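Local coordinates for heptaprenyl diphosphate synthase (HEPPP synthase) subunit 1 family protein (Staphylococcus aureus, PDB 5H9D) that probably serves as the small, non-catalytic subunit of a two-component prenyltransferase that makes heptaprenyl diphosphate, pairing with a larger synthase chain, at residues 102-105 with 106-110. Numbering follows the deposited sequence.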
ATOM      1  N   VAL C 102       4.379 -13.446   5.002  1.00 51.14           N
ATOM      2  CA  VAL C 102       4.910 -13.750   3.669  1.00 51.36           C
ATOM      3  C   VAL C 102       4.805 -15.243   3.388  1.00 50.97           C
ATOM      4  O   VAL C 102       4.525 -15.635   2.273  1.00 52.03           O
ATOM      5  CB  VAL C 102       6.420 -13.224   3.404  1.00 51.28           C
ATOM      6  CG1 VAL C 102       6.952 -12.434   4.568  1.00 48.25           C
ATOM      7  CG2 VAL C 102       7.337 -14.366   3.030  1.00 48.66           C
ATOM      8  N   GLU C 103       4.983 -16.071   4.406  1.00 51.40           N
ATOM      9  CA  GLU C 103       4.892 -17.518   4.220  1.00 54.01           C
ATOM     10  C   GLU C 103       3.490 -17.995   3.835  1.00 53.86           C
ATOM     11  O   GLU C 103       3.299 -18.798   2.903  1.00 50.27           O
ATOM     12  CB  GLU C 103       5.350 -18.228   5.484  1.00 56.36           C
ATOM     13  CG  GLU C 103       5.096 -19.711   5.443  1.00 61.02           C
ATOM     14  CD  GLU C 103       5.880 -20.466   6.483  1.00 63.51           C
ATOM     15  OE1 GLU C 103       6.092 -19.900   7.582  1.00 64.79           O
ATOM     16  OE2 GLU C 103       6.271 -21.626   6.196  1.00 64.45           O
ATOM     17  N   ILE C 104       2.504 -17.511   4.585  1.00 55.79           N
ATOM     18  CA  ILE C 104       1.115 -17.845   4.289  1.00 54.96           C
ATOM     19  C   ILE C 104       0.872 -17.534   2.820  1.00 54.69           C
ATOM     20  O   ILE C 104       0.356 -18.387   2.087  1.00 55.90           O
ATOM     21  CB  ILE C 104       0.156 -17.012   5.143  1.00 55.33           C
ATOM     22  CG1 ILE C 104       0.214 -17.493   6.601  1.00 57.31           C
ATOM     23  CG2 ILE C 104      -1.243 -17.089   4.584  1.00 55.61           C
ATOM     24  CD1 ILE C 104       0.101 -19.030   6.776  1.00 55.63           C
ATOM     25  N   ASN C 105       1.262 -16.323   2.395  1.00 52.58           N
ATOM     26  CA  ASN C 105       1.105 -15.883   1.004  1.00 49.83           C
ATOM     27  C   ASN C 105       1.872 -16.723   0.003  1.00 48.34           C
ATOM     28  O   ASN C 105       1.376 -16.996  -1.069  1.00 46.33           O
ATOM     29  CB  ASN C 105       1.495 -14.416   0.884  1.00 48.37           C
ATOM     30  CG  ASN C 105       0.464 -13.519   1.496  1.00 48.90           C
ATOM     31  OD1 ASN C 105      -0.674 -13.442   1.042  1.00 47.98           O
ATOM     32  ND2 ASN C 105       0.845 -12.852   2.553  1.00 52.94           N
ATOM     33  N   GLU C 106       3.082 -17.133   0.364  1.00 49.33           N
ATOM     34  CA  GLU C 106       3.880 -18.010  -0.501  1.00 51.50           C
ATOM     35  C   GLU C 106       3.150 -19.372  -0.616  1.00 50.92           C
ATOM     36  O   GLU C 106       3.008 -19.912  -1.720  1.00 52.33           O
ATOM     37  CB  GLU C 106       5.306 -18.237   0.072  1.00 50.76           C
ATOM     38  CG  GLU C 106       6.303 -17.134  -0.171  1.00 55.82           C
ATOM     39  CD  GLU C 106       7.642 -17.369   0.575  1.00 62.02           C
ATOM     40  OE1 GLU C 106       7.605 -17.791   1.755  1.00 66.59           O
ATOM     41  OE2 GLU C 106       8.734 -17.121   0.008  1.00 60.36           O
ATOM     42  N   LEU C 107       2.690 -19.926   0.510  1.00 48.69           N
ATOM     43  CA  LEU C 107       2.002 -21.204   0.436  1.00 49.18           C
ATOM     44  C   LEU C 107       0.747 -21.123  -0.425  1.00 49.59           C
ATOM     45  O   LEU C 107       0.555 -21.977  -1.276  1.00 49.80           O
ATOM     46  CB  LEU C 107       1.668 -21.739   1.826  1.00 48.15           C
ATOM     47  CG  LEU C 107       2.894 -22.085   2.685  1.00 47.80           C
ATOM     48  CD1 LEU C 107       2.488 -22.283   4.143  1.00 47.83           C
ATOM     49  CD2 LEU C 107       3.562 -23.298   2.147  1.00 43.03           C
ATOM     50  N   LYS C 108      -0.104 -20.109  -0.232  1.00 51.66           N
ATOM     51  CA  LYS C 108      -1.310 -19.986  -1.071  1.00 52.74           C
ATOM     52  C   LYS C 108      -0.920 -19.901  -2.553  1.00 53.33           C
ATOM     53  O   LYS C 108      -1.553 -20.536  -3.398  1.00 55.26           O
ATOM     54  CB  LYS C 108      -2.152 -18.767  -0.684  1.00 52.33           C
ATOM     55  CG  LYS C 108      -2.985 -18.941   0.575  1.00 52.53           C
ATOM     56  CD  LYS C 108      -3.654 -17.657   1.050  1.00 49.39           C
ATOM     57  CE  LYS C 108      -4.375 -17.898   2.385  1.00 52.86           C
ATOM     58  NZ  LYS C 108      -4.929 -16.662   3.083  1.00 52.99           N
ATOM     59  N   SER C 109       0.119 -19.140  -2.874  1.00 52.32           N
ATOM     60  CA  SER C 109       0.561 -19.040  -4.265  1.00 53.81           C
ATOM     61  C   SER C 109       0.944 -20.425  -4.797  1.00 55.68           C
ATOM     62  O   SER C 109       0.596 -20.803  -5.929  1.00 56.66           O
ATOM     63  CB  SER C 109       1.764 -18.113  -4.385  1.00 51.38           C
ATOM     64  OG  SER C 109       2.183 -18.021  -5.729  1.00 50.62           O
ATOM     65  N   SER C 110       1.671 -21.169  -3.975  1.00 54.50           N
ATOM     66  CA  SER C 110       2.085 -22.493  -4.338  1.00 54.59           C
ATOM     67  C   SER C 110       0.869 -23.402  -4.585  1.00 54.77           C
ATOM     68  O   SER C 110       0.869 -24.211  -5.517  1.00 55.72           O
ATOM     69  CB  SER C 110       2.984 -23.062  -3.232  1.00 55.55           C
ATOM     70  OG  SER C 110       4.262 -22.449  -3.231  1.00 54.07           O
TER
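Val-102 and Glu-106 run side by side, one helical turn apart, with CG2 of Val-102 3.7 Å from OE1 of Glu-106. The glutamate's CG stands anti to its carbonyl carbon (chi1 -80°), and the extended chain carries the carboxylate back along the preceding turn, where OE1 also comes 3.7 Å from CA of Glu-103. Glutamate suits this place, with methylenes to lie on the turn and a carboxylate to reach another chain. On the next flank Leu-107 CD1 packs 3.9 Å from CG of Glu-103, a branched aliphatic lying against the methylene part of an acid. The extended Lys-108 crosses Ile-104 at an angle, its CE 3.9 Å from the isoleucine's CG2 and NZ close by; a lysine is long enough to pass a beta-branched neighbour and still reach Asp-59 of helix 43-65 in a salt bridge. Beneath these pairs, Glu-106, Leu-107, Lys-108 and Ser-109 donate i to i+4 backbone bonds to Val-102 through Asn-105.

The other polar ends are taken up beyond this turn. Glu-103 forms salt bridges with Lys-99 and Lys-127. Glu-106 OE2 is hydrogen-bonded to Ser-23 OG and Lys-24 N of the farnesyl pyrophosphate synthetase chain, and Asn-105 OD1 to Asn-111 ND2 of that chain. Burying these charges is probably affordable because each is paired, which lets the helix join its own bundle to the other subunit.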